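PDB 5JBD: inactive glucansucrase from Lactobacillus reuteri, which is named as an inactive glucansucrase, a large protein of glycoside hydrolase family 70 built round a TIM-type barrel. Local coordinates for residues A[692-705]-A[710-724]. Residues are numbered along the deposited sequence; the frame is centred on the assembly and turned at random.
Sequences APAYTPFGRSRYNE and TDRYNLGTTANPTKY
The backbone oxygen of Asn714 is gripped twice by Thr696: OG1 donates to Asn714 O over 2.7 Å, from above the carbonyl plane, and the backbone N of the same threonine adds a weak, bent bond. With chi1 at -57°, Thr696 OG1 sits beside its own backbone N, which lets both donors reach one acceptor. Asn714 OD1 accepts from the N of Gly716 two residues on, an Asx turn. The carbonyl of Thr696 is used as well: Thr710 N donates to Thr696 O (3.2 Å), nearly straight. Segment 692-705 runs on directly from strand 688-691, one of the parallel strands of the barrel, and 710-724 leads to helix 727-739, so the contact folds a barrel beta-to-alpha loop against itself. Within it, Ala694 CB packs on Leu715 CG, while the Leu715 and Tyr695 side chains run side by side, with Leu715 CD1 near Tyr695 CD1; the tyrosine hydroxyl is bonded to Asp747 O. A water ties Ala694 O and Leu715 O to Thr722 OG1. At the far end Tyr724 lays one ring face over Ala692 CB, a CH-pi contact 3.8 Å from the methyl carbon to the ring centroid. Tyr724 OH then donates to Glu705 O over 2.7 Å, in the carbonyl plane and on a lone pair. Lys723, extended until it bends at chi3 (-74°), brings NZ 2.7 Å from Tyr703 O, nearly in line with the carbonyl, and the same ammonium also bonds Gln660 O.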
ATOM      1  N   ALA A 692       9.578  -6.642   0.548  1.00 25.21           N
ATOM      2  CA  ALA A 692       8.886  -5.444   0.107  1.00 24.88           C
ATOM      3  C   ALA A 692       8.467  -5.543  -1.353  1.00 24.32           C
ATOM      4  O   ALA A 692       9.117  -6.244  -2.132  1.00 24.92           O
ATOM      5  CB  ALA A 692       9.787  -4.226   0.301  1.00 26.45           C
ATOM      6  N   PRO A 693       7.393  -4.830  -1.736  1.00 23.08           N
ATOM      7  CA  PRO A 693       7.080  -4.769  -3.159  1.00 22.96           C
ATOM      8  C   PRO A 693       8.295  -4.200  -3.906  1.00 24.11           C
ATOM      9  O   PRO A 693       8.772  -3.108  -3.586  1.00 24.60           O
ATOM     10  CB  PRO A 693       5.890  -3.794  -3.217  1.00 22.74           C
ATOM     11  CG  PRO A 693       6.040  -2.956  -1.992  1.00 22.67           C
ATOM     12  CD  PRO A 693       6.535  -3.917  -0.959  1.00 22.61           C
ATOM     13  N   ALA A 694       8.805  -4.966  -4.868  1.00 24.91           N
ATOM     14  CA  ALA A 694      10.130  -4.732  -5.419  1.00 25.10           C
ATOM     15  C   ALA A 694      10.110  -3.905  -6.712  1.00 26.65           C
ATOM     16  O   ALA A 694      11.157  -3.656  -7.295  1.00 27.33           O
ATOM     17  CB  ALA A 694      10.809  -6.072  -5.650  1.00 26.05           C
ATOM     18  N   TYR A 695       8.933  -3.418  -7.093  1.00 26.11           N
ATOM     19  CA  TYR A 695       8.662  -2.819  -8.404  1.00 27.30           C
ATOM     20  C   TYR A 695       9.307  -1.439  -8.460  1.00 28.28           C
ATOM     21  O   TYR A 695       9.608  -0.842  -7.415  1.00 26.31           O
ATOM     22  CB  TYR A 695       7.133  -2.751  -8.645  1.00 27.27           C
ATOM     23  CG  TYR A 695       6.460  -4.010  -8.131  1.00 27.07           C
ATOM     24  CD1 TYR A 695       6.703  -5.238  -8.744  1.00 27.29           C
ATOM     25  CD2 TYR A 695       5.697  -4.001  -6.963  1.00 26.84           C
ATOM     26  CE1 TYR A 695       6.162  -6.404  -8.248  1.00 25.67           C
ATOM     27  CE2 TYR A 695       5.155  -5.172  -6.467  1.00 26.75           C
ATOM     28  CZ  TYR A 695       5.404  -6.373  -7.113  1.00 26.30           C
ATOM     29  OH  TYR A 695       4.870  -7.554  -6.639  1.00 25.13           O
ATOM     30  N   THR A 696       9.552  -0.954  -9.680  1.00 29.89           N
ATOM     31  CA  THR A 696      10.146   0.371  -9.888  1.00 31.06           C
ATOM     32  C   THR A 696       9.239   1.439  -9.297  1.00 29.16           C
ATOM     33  O   THR A 696       8.098   1.566  -9.712  1.00 29.71           O
ATOM     34  CB  THR A 696      10.335   0.678 -11.392  1.00 34.39           C
ATOM     35  OG1 THR A 696      11.149  -0.340 -11.980  1.00 36.32           O
ATOM     36  CG2 THR A 696      11.006   2.059 -11.597  1.00 36.12           C
ATOM     37  N   PRO A 697       9.735   2.198  -8.316  1.00 29.50           N
ATOM     38  CA  PRO A 697       8.869   3.168  -7.660  1.00 30.02           C
ATOM     39  C   PRO A 697       8.627   4.421  -8.492  1.00 31.63           C
ATOM     40  O   PRO A 697       9.508   4.842  -9.236  1.00 30.66           O
ATOM     41  CB  PRO A 697       9.651   3.522  -6.387  1.00 30.90           C
ATOM     42  CG  PRO A 697      11.079   3.323  -6.760  1.00 31.04           C
ATOM     43  CD  PRO A 697      11.075   2.147  -7.696  1.00 31.05           C
ATOM     44  N   PHE A 698       7.437   4.991  -8.362  1.00 30.32           N
ATOM     45  CA  PHE A 698       7.147   6.344  -8.802  1.00 31.30           C
ATOM     46  C   PHE A 698       8.036   7.283  -7.985  1.00 32.73           C
ATOM     47  O   PHE A 698       7.979   7.294  -6.739  1.00 29.61           O
ATOM     48  CB  PHE A 698       5.663   6.634  -8.555  1.00 32.20           C
ATOM     49  CG  PHE A 698       5.209   8.028  -8.915  1.00 33.17           C
ATOM     50  CD1 PHE A 698       5.681   8.692 -10.049  1.00 35.42           C
ATOM     51  CD2 PHE A 698       4.249   8.661  -8.127  1.00 35.59           C
ATOM     52  CE1 PHE A 698       5.219   9.960 -10.372  1.00 34.23           C
ATOM     53  CE2 PHE A 698       3.784   9.926  -8.450  1.00 35.86           C
ATOM     54  CZ  PHE A 698       4.278  10.576  -9.573  1.00 35.17           C
ATOM     55  N   GLY A 699       8.861   8.063  -8.685  1.00 32.06           N
ATOM     56  CA  GLY A 699       9.880   8.897  -8.041  1.00 32.95           C
ATOM     57  C   GLY A 699       9.331   9.923  -7.067  1.00 34.22           C
ATOM     58  O   GLY A 699       9.958  10.205  -6.050  1.00 35.03           O
ATOM     59  N   ARG A 700       8.152  10.466  -7.370  1.00 35.13           N
ATOM     60  CA  ARG A 700       7.501  11.452  -6.506  1.00 36.91           C
ATOM     61  C   ARG A 700       6.539  10.865  -5.456  1.00 36.60           C
ATOM     62  O   ARG A 700       5.857  11.613  -4.759  1.00 35.11           O
ATOM     63  CB  ARG A 700       6.789  12.488  -7.373  1.00 42.12           C
ATOM     64  CG  ARG A 700       7.760  13.261  -8.269  1.00 46.94           C
ATOM     65  CD  ARG A 700       7.233  14.641  -8.633  1.00 53.66           C
ATOM     66  NE  ARG A 700       5.860  14.592  -9.136  1.00 58.21           N
ATOM     67  CZ  ARG A 700       5.492  14.202 -10.366  1.00 63.57           C
ATOM     68  NH1 ARG A 700       6.387  13.787 -11.275  1.00 58.15           N
ATOM     69  NH2 ARG A 700       4.196  14.215 -10.686  1.00 67.22           N
ATOM     70  N   SER A 701       6.509   9.538  -5.317  1.00 34.59           N
ATOM     71  CA  SER A 701       5.763   8.908  -4.215  1.00 33.03           C
ATOM     72  C   SER A 701       6.369   9.311  -2.859  1.00 33.43           C
ATOM     73  O   SER A 701       7.557   9.632  -2.755  1.00 30.65           O
ATOM     74  CB  SER A 701       5.723   7.382  -4.377  1.00 32.27           C
ATOM     75  OG  SER A 701       6.981   6.773  -4.145  1.00 33.21           O
ATOM     76  N   ARG A 702       5.537   9.309  -1.829  1.00 30.81           N
ATOM     77  CA  ARG A 702       5.955   9.753  -0.509  1.00 31.16           C
ATOM     78  C   ARG A 702       7.132   8.953   0.062  1.00 31.08           C
ATOM     79  O   ARG A 702       8.054   9.532   0.637  1.00 30.57           O
ATOM     80  CB  ARG A 702       4.758   9.703   0.439  1.00 32.99           C
ATOM     81  CG  ARG A 702       5.003  10.288   1.825  1.00 34.27           C
ATOM     82  CD  ARG A 702       3.673  10.507   2.535  1.00 35.81           C
ATOM     83  NE  ARG A 702       2.915  11.592   1.907  1.00 37.50           N
ATOM     84  CZ  ARG A 702       1.635  11.876   2.128  1.00 39.96           C
ATOM     85  NH1 ARG A 702       0.898  11.158   2.982  1.00 40.68           N
ATOM     86  NH2 ARG A 702       1.085  12.902   1.485  1.00 39.59           N
ATOM     87  N   TYR A 703       7.105   7.633  -0.106  1.00 28.96           N
ATOM     88  CA  TYR A 703       8.087   6.768   0.534  1.00 28.61           C
ATOM     89  C   TYR A 703       9.015   6.010  -0.412  1.00 28.00           C
ATOM     90  O   TYR A 703      10.024   5.454   0.036  1.00 26.96           O
ATOM     91  CB  TYR A 703       7.362   5.770   1.450  1.00 29.92           C
ATOM     92  CG  TYR A 703       6.432   6.401   2.487  1.00 29.95           C
ATOM     93  CD1 TYR A 703       6.928   7.186   3.520  1.00 30.21           C
ATOM     94  CD2 TYR A 703       5.058   6.190   2.434  1.00 30.20           C
ATOM     95  CE1 TYR A 703       6.081   7.754   4.466  1.00 31.74           C
ATOM     96  CE2 TYR A 703       4.204   6.751   3.365  1.00 29.10           C
ATOM     97  CZ  TYR A 703       4.714   7.528   4.385  1.00 29.99           C
ATOM     98  OH  TYR A 703       3.855   8.073   5.300  1.00 28.81           O
ATOM     99  N   ASN A 704       8.711   5.995  -1.717  1.00 30.98           N
ATOM    100  CA  ASN A 704       9.514   5.224  -2.693  1.00 30.74           C
ATOM    101  C   ASN A 704       9.634   3.740  -2.287  1.00 30.50           C
ATOM    102  O   ASN A 704      10.674   3.106  -2.494  1.00 30.04           O
ATOM    103  CB  ASN A 704      10.912   5.873  -2.895  1.00 32.80           C
ATOM    104  CG  ASN A 704      10.947   6.825  -4.075  1.00 34.75           C
ATOM    105  OD1 ASN A 704      11.565   6.537  -5.094  1.00 34.36           O
ATOM    106  ND2 ASN A 704      10.270   7.959  -3.946  1.00 35.98           N
ATOM    107  N   GLU A 705       8.565   3.209  -1.686  1.00 28.73           N
ATOM    108  CA  GLU A 705       8.577   1.864  -1.088  1.00 28.77           C
ATOM    109  C   GLU A 705       8.207   0.742  -2.050  1.00 29.05           C
ATOM    110  O   GLU A 705       8.504  -0.417  -1.756  1.00 28.09           O
ATOM    111  CB  GLU A 705       7.653   1.786   0.152  1.00 29.28           C
ATOM    112  CG  GLU A 705       6.156   1.593  -0.114  1.00 29.46           C
ATOM    113  CD  GLU A 705       5.506   2.733  -0.887  1.00 32.29           C
ATOM    114  OE1 GLU A 705       5.985   3.881  -0.811  1.00 35.90           O
ATOM    115  OE2 GLU A 705       4.539   2.486  -1.621  1.00 33.40           O
ATOM    116  N   THR A 710       5.399   2.268 -11.213  1.00 34.63           N
ATOM    117  CA  THR A 710       5.224   2.589 -12.620  1.00 38.19           C
ATOM    118  C   THR A 710       5.497   1.402 -13.539  1.00 37.66           C
ATOM    119  O   THR A 710       5.165   1.475 -14.720  1.00 42.48           O
ATOM    120  CB  THR A 710       6.181   3.739 -13.028  1.00 38.42           C
ATOM    121  OG1 THR A 710       7.544   3.360 -12.756  1.00 37.57           O
ATOM    122  CG2 THR A 710       5.861   5.002 -12.240  1.00 38.84           C
ATOM    123  N   ASP A 711       6.135   0.344 -13.019  1.00 33.40           N
ATOM    124  CA  ASP A 711       6.512  -0.824 -13.825  1.00 33.39           C
ATOM    125  C   ASP A 711       6.497  -2.088 -12.951  1.00 29.53           C
ATOM    126  O   ASP A 711       7.328  -2.237 -12.062  1.00 28.74           O
ATOM    127  CB  ASP A 711       7.906  -0.608 -14.467  1.00 33.22           C
ATOM    128  CG  ASP A 711       8.239  -1.632 -15.550  1.00 35.34           C
ATOM    129  OD1 ASP A 711       7.815  -2.814 -15.456  1.00 33.33           O
ATOM    130  OD2 ASP A 711       8.940  -1.259 -16.532  1.00 32.74           O
ATOM    131  N   ARG A 712       5.551  -2.983 -13.236  1.00 28.35           N
ATOM    132  CA  ARG A 712       5.320  -4.206 -12.449  1.00 27.64           C
ATOM    133  C   ARG A 712       6.355  -5.308 -12.692  1.00 27.35           C
ATOM    134  O   ARG A 712       6.442  -6.255 -11.906  1.00 29.28           O
ATOM    135  CB  ARG A 712       3.951  -4.794 -12.773  1.00 27.83           C
ATOM    136  CG  ARG A 712       2.762  -4.020 -12.232  1.00 27.14           C
ATOM    137  CD  ARG A 712       1.498  -4.765 -12.626  1.00 28.18           C
ATOM    138  NE  ARG A 712       0.296  -4.314 -11.937  1.00 28.52           N
ATOM    139  CZ  ARG A 712      -0.892  -4.926 -12.015  1.00 29.05           C
ATOM    140  NH1 ARG A 712      -1.058  -6.016 -12.762  1.00 29.19           N
ATOM    141  NH2 ARG A 712      -1.920  -4.436 -11.338  1.00 29.90           N
ATOM    142  N   TYR A 713       7.129  -5.193 -13.769  1.00 27.95           N
ATOM    143  CA  TYR A 713       8.113  -6.211 -14.126  1.00 27.88           C
ATOM    144  C   TYR A 713       9.567  -5.800 -13.951  1.00 29.42           C
ATOM    145  O   TYR A 713      10.421  -6.675 -13.881  1.00 33.03           O
ATOM    146  CB  TYR A 713       7.877  -6.676 -15.564  1.00 27.87           C
ATOM    147  CG  TYR A 713       6.583  -7.435 -15.717  1.00 26.22           C
ATOM    148  CD1 TYR A 713       5.385  -6.775 -15.996  1.00 25.22           C
ATOM    149  CD2 TYR A 713       6.542  -8.815 -15.559  1.00 26.40           C
ATOM    150  CE1 TYR A 713       4.193  -7.478 -16.123  1.00 24.47           C
ATOM    151  CE2 TYR A 713       5.349  -9.522 -15.691  1.00 26.04           C
ATOM    152  CZ  TYR A 713       4.181  -8.850 -15.974  1.00 24.02           C
ATOM    153  OH  TYR A 713       3.014  -9.577 -16.093  1.00 25.35           O
ATOM    154  N   ASN A 714       9.858  -4.503 -13.904  1.00 28.84           N
ATOM    155  CA  ASN A 714      11.227  -4.034 -13.700  1.00 29.96           C
ATOM    156  C   ASN A 714      11.439  -3.927 -12.199  1.00 27.66           C
ATOM    157  O   ASN A 714      10.948  -2.991 -11.572  1.00 28.00           O
ATOM    158  CB  ASN A 714      11.438  -2.675 -14.404  1.00 30.94           C
ATOM    159  CG  ASN A 714      12.874  -2.170 -14.331  1.00 32.94           C
ATOM    160  OD1 ASN A 714      13.643  -2.515 -13.429  1.00 33.66           O
ATOM    161  ND2 ASN A 714      13.253  -1.359 -15.315  1.00 35.59           N
ATOM    162  N   LEU A 715      12.205  -4.860 -11.629  1.00 27.85           N
ATOM    163  CA  LEU A 715      12.541  -4.827 -10.194  1.00 28.07           C
ATOM    164  C   LEU A 715      13.904  -4.176  -9.895  1.00 29.15           C
ATOM    165  O   LEU A 715      14.534  -4.463  -8.875  1.00 27.77           O
ATOM    166  CB  LEU A 715      12.436  -6.229  -9.552  1.00 29.26           C
ATOM    167  CG  LEU A 715      11.056  -6.907  -9.327  1.00 30.68           C
ATOM    168  CD1 LEU A 715      10.025  -6.457 -10.332  1.00 31.00           C
ATOM    169  CD2 LEU A 715      11.038  -8.435  -9.198  1.00 30.28           C
ATOM    170  N   GLY A 716      14.334  -3.274 -10.782  1.00 29.78           N
ATOM    171  CA  GLY A 716      15.553  -2.510 -10.607  1.00 31.37           C
ATOM    172  C   GLY A 716      16.709  -3.065 -11.428  1.00 32.51           C
ATOM    173  O   GLY A 716      16.784  -4.269 -11.689  1.00 33.63           O
ATOM    174  N   THR A 717      17.611  -2.172 -11.811  1.00 32.42           N
ATOM    175  CA  THR A 717      18.844  -2.531 -12.508  1.00 34.73           C
ATOM    176  C   THR A 717      20.037  -2.005 -11.735  1.00 34.68           C
ATOM    177  O   THR A 717      19.883  -1.256 -10.778  1.00 33.25           O
ATOM    178  CB  THR A 717      18.871  -1.918 -13.907  1.00 33.61           C
ATOM    179  OG1 THR A 717      18.766  -0.491 -13.800  1.00 32.38           O
ATOM    180  CG2 THR A 717      17.708  -2.454 -14.746  1.00 33.65           C
ATOM    181  N   THR A 718      21.227  -2.419 -12.147  1.00 35.56           N
ATOM    182  CA  THR A 718      22.465  -1.947 -11.524  1.00 35.65           C
ATOM    183  C   THR A 718      22.566  -0.415 -11.574  1.00 35.33           C
ATOM    184  O   THR A 718      22.897   0.215 -10.576  1.00 33.55           O
ATOM    185  CB  THR A 718      23.683  -2.614 -12.189  1.00 38.26           C
ATOM    186  OG1 THR A 718      23.549  -4.038 -12.095  1.00 36.04           O
ATOM    187  CG2 THR A 718      25.002  -2.169 -11.525  1.00 40.62           C
ATOM    188  N   ALA A 719      22.241   0.169 -12.724  1.00 37.59           N
ATOM    189  CA  ALA A 719      22.296   1.626 -12.930  1.00 39.29           C
ATOM    190  C   ALA A 719      21.133   2.368 -12.281  1.00 39.24           C
ATOM    191  O   ALA A 719      21.316   3.486 -11.800  1.00 38.10           O
ATOM    192  CB  ALA A 719      22.349   1.954 -14.421  1.00 40.07           C
ATOM    193  N   ASN A 720      19.951   1.754 -12.265  1.00 35.91           N
ATOM    194  CA  ASN A 720      18.766   2.350 -11.662  1.00 36.16           C
ATOM    195  C   ASN A 720      18.142   1.369 -10.649  1.00 34.42           C
ATOM    196  O   ASN A 720      17.105   0.780 -10.920  1.00 32.37           O
ATOM    197  CB  ASN A 720      17.753   2.748 -12.742  1.00 38.54           C
ATOM    198  CG  ASN A 720      18.270   3.855 -13.644  1.00 45.21           C
ATOM    199  OD1 ASN A 720      17.998   5.032 -13.410  1.00 49.13           O
ATOM    200  ND2 ASN A 720      19.032   3.488 -14.673  1.00 46.15           N
ATOM    201  N   PRO A 721      18.795   1.172  -9.489  1.00 33.57           N
ATOM    202  CA  PRO A 721      18.182   0.303  -8.472  1.00 32.18           C
ATOM    203  C   PRO A 721      16.892   0.897  -7.887  1.00 32.05           C
ATOM    204  O   PRO A 721      16.639   2.099  -8.015  1.00 30.66           O
ATOM    205  CB  PRO A 721      19.270   0.188  -7.395  1.00 32.31           C
ATOM    206  CG  PRO A 721      20.093   1.422  -7.551  1.00 34.91           C
ATOM    207  CD  PRO A 721      20.063   1.763  -9.018  1.00 34.86           C
ATOM    208  N   THR A 722      16.066   0.048  -7.268  1.00 30.57           N
ATOM    209  CA  THR A 722      14.939   0.530  -6.475  1.00 30.04           C
ATOM    210  C   THR A 722      15.551   0.968  -5.144  1.00 30.46           C
ATOM    211  O   THR A 722      16.778   0.950  -5.000  1.00 31.43           O
ATOM    212  CB  THR A 722      13.887  -0.580  -6.264  1.00 28.61           C
ATOM    213  OG1 THR A 722      14.449  -1.616  -5.449  1.00 27.13           O
ATOM    214  CG2 THR A 722      13.440  -1.149  -7.624  1.00 27.98           C
ATOM    215  N   LYS A 723      14.734   1.346  -4.165  1.00 29.69           N
ATOM    216  CA  LYS A 723      15.273   1.614  -2.833  1.00 29.36           C
ATOM    217  C   LYS A 723      16.117   0.435  -2.338  1.00 29.48           C
ATOM    218  O   LYS A 723      17.162   0.637  -1.711  1.00 29.49           O
ATOM    219  CB  LYS A 723      14.160   1.924  -1.815  1.00 30.52           C
ATOM    220  CG  LYS A 723      14.698   2.429  -0.469  1.00 30.78           C
ATOM    221  CD  LYS A 723      13.627   2.547   0.609  1.00 30.36           C
ATOM    222  CE  LYS A 723      12.715   3.744   0.381  1.00 31.01           C
ATOM    223  NZ  LYS A 723      11.749   3.906   1.499  1.00 31.27           N
ATOM    224  N   TYR A 724      15.669  -0.789  -2.648  1.00 28.04           N
ATOM    225  CA  TYR A 724      16.196  -2.015  -2.031  1.00 27.56           C
ATOM    226  C   TYR A 724      17.431  -2.561  -2.743  1.00 27.72           C
ATOM    227  O   TYR A 724      18.245  -3.269  -2.133  1.00 28.52           O
ATOM    228  CB  TYR A 724      15.077  -3.083  -1.955  1.00 26.08           C
ATOM    229  CG  TYR A 724      13.797  -2.510  -1.372  1.00 24.78           C
ATOM    230  CD1 TYR A 724      13.717  -2.177  -0.023  1.00 23.99           C
ATOM    231  CD2 TYR A 724      12.700  -2.228  -2.183  1.00 24.34           C
ATOM    232  CE1 TYR A 724      12.565  -1.612   0.522  1.00 23.37           C
ATOM    233  CE2 TYR A 724      11.536  -1.678  -1.656  1.00 24.71           C
ATOM    234  CZ  TYR A 724      11.472  -1.374  -0.292  1.00 24.05           C
ATOM    235  OH  TYR A 724      10.334  -0.803   0.224  1.00 23.30           O
TER
HETATM  236  O   HOH W   1      13.630  -4.051  -6.297  1.00 23.05           O
HETATM  237  O   HOH W   2       9.253   5.463 -12.588  1.00 37.76           O
HETATM  238  O   HOH W   3      11.837   1.246  -4.133  1.00 26.39           O